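Local coordinates for acyl-CoA-binding domain-containing protein 1 (Oryza sativa Japonica Group, PDB 5H3G) that binds medium- and long-chain acyl-CoA esters with high affinity and may play a role in phospholipid biosynthesis, at residues Asn28-Tyr33 with Asp56-Asp61. Residues are numbered along the deposited sequence; the frame is centred on the assembly and turned at random. Where two conformers were deposited one is given.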
ATOM      1  N   ASN A  28      -7.570   0.273  -5.576  1.00 11.99           N
ATOM      2  CA  ASN A  28      -6.885   1.019  -4.534  1.00 12.96           C
ATOM      3  C   ASN A  28      -6.300   0.096  -3.479  1.00 10.98           C
ATOM      4  O   ASN A  28      -5.203   0.359  -2.978  1.00 12.72           O
ATOM      5  CB  ASN A  28      -7.853   2.034  -3.930  1.00 13.05           C
ATOM      6  CG  ASN A  28      -8.335   3.007  -4.968  1.00 15.81           C
ATOM      7  OD1 ASN A  28      -9.361   2.783  -5.612  1.00 17.61           O
ATOM      8  ND2 ASN A  28      -7.551   4.065  -5.198  1.00 15.89           N
ATOM      9  N   LYS A  29      -6.991  -1.007  -3.160  1.00 11.06           N
ATOM     10  CA  LYS A  29      -6.419  -1.983  -2.239  1.00 10.85           C
ATOM     11  C   LYS A  29      -5.087  -2.505  -2.762  1.00 12.99           C
ATOM     12  O   LYS A  29      -4.139  -2.701  -1.990  1.00 14.46           O
ATOM     13  CB  LYS A  29      -7.395  -3.142  -2.013  1.00 11.18           C
ATOM     14  CG  LYS A  29      -8.631  -2.722  -1.229  1.00 23.51           C
ATOM     15  CD  LYS A  29      -9.412  -3.937  -0.741  1.00 28.21           C
ATOM     16  CE  LYS A  29     -10.726  -3.511  -0.104  1.00 39.10           C
ATOM     17  NZ  LYS A  29     -11.533  -4.664   0.408  1.00 47.70           N
ATOM     18  N   LEU A  30      -4.983  -2.699  -4.080  1.00 12.06           N
ATOM     19  CA  LEU A  30      -3.740  -3.208  -4.657  1.00 11.58           C
ATOM     20  C   LEU A  30      -2.627  -2.174  -4.566  1.00 13.75           C
ATOM     21  O   LEU A  30      -1.473  -2.522  -4.288  1.00 12.82           O
ATOM     22  CB  LEU A  30      -3.969  -3.630  -6.109  1.00 12.30           C
ATOM     23  CG  LEU A  30      -4.727  -4.937  -6.330  1.00 13.78           C
ATOM     24  CD1 LEU A  30      -5.176  -5.050  -7.772  1.00 17.27           C
ATOM     25  CD2 LEU A  30      -3.821  -6.124  -5.931  1.00 15.03           C
ATOM     26  N   ILE A  31      -2.956  -0.902  -4.803  1.00 12.92           N
ATOM     27  CA  ILE A  31      -1.957   0.156  -4.677  0.55 11.25           C
ATOM     28  C   ILE A  31      -1.418   0.207  -3.253  1.00 14.95           C
ATOM     29  O   ILE A  31      -0.203   0.290  -3.033  1.00 14.28           O
ATOM     30  CB  ILE A  31      -2.553   1.505  -5.113  0.55 14.30           C
ATOM     31  CG1 ILE A  31      -2.715   1.532  -6.635  0.55 12.56           C
ATOM     32  CG2 ILE A  31      -1.680   2.662  -4.632  0.55 15.73           C
ATOM     33  CD1 ILE A  31      -3.663   2.586  -7.121  0.55 12.60           C
ATOM     34  N   LEU A  32      -2.311   0.137  -2.263  1.00 10.40           N
ATOM     35  CA  LEU A  32      -1.868   0.151  -0.873  1.00 11.11           C
ATOM     36  C   LEU A  32      -1.041  -1.083  -0.550  1.00 10.58           C
ATOM     37  O   LEU A  32      -0.033  -0.992   0.164  1.00 11.93           O
ATOM     38  CB  LEU A  32      -3.070   0.237   0.076  1.00 10.01           C
ATOM     39  CG  LEU A  32      -3.886   1.528   0.020  1.00 11.40           C
ATOM     40  CD1 LEU A  32      -4.889   1.576   1.156  1.00 12.34           C
ATOM     41  CD2 LEU A  32      -2.931   2.713   0.063  1.00 14.90           C
ATOM     42  N   TYR A  33      -1.460  -2.246  -1.049  1.00 10.42           N
ATOM     43  CA  TYR A  33      -0.706  -3.469  -0.798  1.00 11.29           C
ATOM     44  C   TYR A  33       0.728  -3.318  -1.283  1.00 11.44           C
ATOM     45  O   TYR A  33       1.678  -3.584  -0.540  1.00 12.40           O
ATOM     46  CB  TYR A  33      -1.395  -4.674  -1.463  1.00 11.08           C
ATOM     47  CG  TYR A  33      -0.564  -5.950  -1.403  1.00 11.56           C
ATOM     48  CD1 TYR A  33      -0.625  -6.798  -0.300  1.00 17.44           C
ATOM     49  CD2 TYR A  33       0.306  -6.287  -2.441  1.00 11.96           C
ATOM     50  CE1 TYR A  33       0.157  -7.960  -0.242  1.00 15.79           C
ATOM     51  CE2 TYR A  33       1.097  -7.428  -2.384  1.00 12.53           C
ATOM     52  CZ  TYR A  33       1.009  -8.258  -1.293  1.00 16.69           C
ATOM     53  OH  TYR A  33       1.792  -9.397  -1.269  1.00 18.69           O
ATOM     54  N   ASP A  56      -1.304 -14.793  -6.129  1.00 27.13           N
ATOM     55  CA  ASP A  56      -2.054 -13.664  -6.680  1.00 23.33           C
ATOM     56  C   ASP A  56      -1.137 -12.811  -7.560  1.00 20.15           C
ATOM     57  O   ASP A  56      -0.275 -12.093  -7.047  1.00 22.45           O
ATOM     58  CB  ASP A  56      -2.627 -12.863  -5.510  1.00 27.42           C
ATOM     59  CG  ASP A  56      -3.584 -11.757  -5.933  1.00 25.93           C
ATOM     60  OD1 ASP A  56      -3.319 -11.041  -6.908  1.00 22.70           O
ATOM     61  OD2 ASP A  56      -4.613 -11.580  -5.242  1.00 33.69           O
ATOM     62  N   ARG A  57      -1.316 -12.883  -8.884  1.00 18.23           N
ATOM     63  CA  ARG A  57      -0.464 -12.104  -9.784  1.00 15.30           C
ATOM     64  C   ARG A  57      -0.698 -10.605  -9.617  1.00 15.48           C
ATOM     65  O   ARG A  57       0.251  -9.816  -9.686  1.00 16.57           O
ATOM     66  CB  ARG A  57      -0.677 -12.534 -11.244  1.00 20.52           C
ATOM     67  CG  ARG A  57      -0.034 -11.598 -12.285  1.00 21.41           C
ATOM     68  CD  ARG A  57      -0.199 -12.089 -13.738  1.00 15.98           C
ATOM     69  NE  ARG A  57       0.882 -12.994 -14.121  1.00 16.52           N
ATOM     70  CZ  ARG A  57       1.332 -13.155 -15.363  1.00 21.65           C
ATOM     71  NH1 ARG A  57       0.793 -12.479 -16.370  1.00 20.99           N
ATOM     72  NH2 ARG A  57       2.324 -13.993 -15.595  1.00 21.37           N
ATOM     73  N   ALA A  58      -1.948 -10.189  -9.401  1.00 16.57           N
ATOM     74  CA  ALA A  58      -2.235  -8.765  -9.265  1.00 14.87           C
ATOM     75  C   ALA A  58      -1.494  -8.147  -8.084  1.00 13.81           C
ATOM     76  O   ALA A  58      -0.950  -7.041  -8.201  1.00 14.86           O
ATOM     77  CB  ALA A  58      -3.744  -8.541  -9.130  1.00 16.68           C
ATOM     78  N   LYS A  59      -1.486  -8.827  -6.932  1.00 13.85           N
ATOM     79  CA  LYS A  59      -0.743  -8.329  -5.777  1.00 15.18           C
ATOM     80  C   LYS A  59       0.750  -8.264  -6.068  1.00 12.63           C
ATOM     81  O   LYS A  59       1.410  -7.263  -5.772  1.00 13.49           O
ATOM     82  CB  LYS A  59      -1.004  -9.212  -4.555  1.00 16.15           C
ATOM     83  CG  LYS A  59      -2.349  -8.969  -3.893  1.00 19.82           C
ATOM     84  CD  LYS A  59      -2.538  -9.855  -2.660  1.00 23.06           C
ATOM     85  CE  LYS A  59      -3.706  -9.362  -1.815  1.00 29.45           C
ATOM     86  NZ  LYS A  59      -3.986 -10.248  -0.642  1.00 30.61           N
ATOM     87  N   TRP A  60       1.306  -9.334  -6.638  1.00 16.57           N
ATOM     88  CA  TRP A  60       2.731  -9.321  -6.955  1.00 14.69           C
ATOM     89  C   TRP A  60       3.065  -8.182  -7.913  1.00 13.82           C
ATOM     90  O   TRP A  60       4.045  -7.451  -7.712  1.00 15.71           O
ATOM     91  CB  TRP A  60       3.131 -10.669  -7.542  1.00 16.02           C
ATOM     92  CG  TRP A  60       4.611 -10.839  -7.744  1.00 15.93           C
ATOM     93  CD1 TRP A  60       5.467 -11.526  -6.932  1.00 20.13           C
ATOM     94  CD2 TRP A  60       5.402 -10.350  -8.838  1.00 16.44           C
ATOM     95  NE1 TRP A  60       6.739 -11.483  -7.440  1.00 21.72           N
ATOM     96  CE2 TRP A  60       6.730 -10.766  -8.607  1.00 20.40           C
ATOM     97  CE3 TRP A  60       5.121  -9.592  -9.981  1.00 17.12           C
ATOM     98  CZ2 TRP A  60       7.773 -10.453  -9.481  1.00 24.52           C
ATOM     99  CZ3 TRP A  60       6.157  -9.290 -10.849  1.00 23.66           C
ATOM    100  CH2 TRP A  60       7.468  -9.716 -10.591  1.00 21.54           C
ATOM    101  N   ASP A  61       2.226  -7.981  -8.931  1.00 13.54           N
ATOM    102  CA  ASP A  61       2.448  -6.898  -9.886  1.00 14.39           C
ATOM    103  C   ASP A  61       2.420  -5.536  -9.205  1.00 13.11           C
ATOM    104  O   ASP A  61       3.201  -4.642  -9.549  1.00 14.15           O
ATOM    105  CB  ASP A  61       1.399  -6.950 -10.998  1.00 16.36           C
ATOM    106  CG  ASP A  61       1.684  -8.034 -12.030  1.00 18.07           C
ATOM    107  OD1 ASP A  61       2.797  -8.603 -12.050  1.00 19.24           O
ATOM    108  OD2 ASP A  61       0.781  -8.316 -12.844  1.00 18.64           O
TER
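At what is probably the acyl-CoA site of this four-helix protein, as in related ACBPs, Tyr-33 of helix 26-41 meets Lys-59 of helix 57-64; both probably contact the ligand. The lysine passes across one face of the phenol ring at about a right angle, with CG of Lys-59 over the centre of the ring, 4.1 Å from the Tyr-33 centroid, a CH-pi contact. Nearer the backbone, CB of Lys-59 lies 3.5 Å from CE2 of Tyr-33. The same CE2 of Tyr-33 also sits 3.4 Å from the backbone O of Lys-59. With CG anti to its own nitrogen (chi1 172°), Tyr-33 reaches out to the neighbouring helix, while the Lys-59 chain runs extended beyond CG. In the all-helical ACBP fold Tyr-33 and Leu-30, one turn apart on helix 26-41, both reach the start of helix 57-64, the local axes crossing at -50°. Leu-30 presses CD2 to 3.7 Å from the backbone N of Lys-59 and sets CD1 4.0 Å from CB of Ala-58. That same Lys-59 N donates to OD1 of the N-cap Asp-56 (2.9 Å, 165°), meeting it from above the carboxylate plane. An alanine replacing Tyr-33 would remove the ring and is likely to leave the Lys-59 methylenes packed against Leu-30 alone within this contact, the chain beyond CB freer to swing.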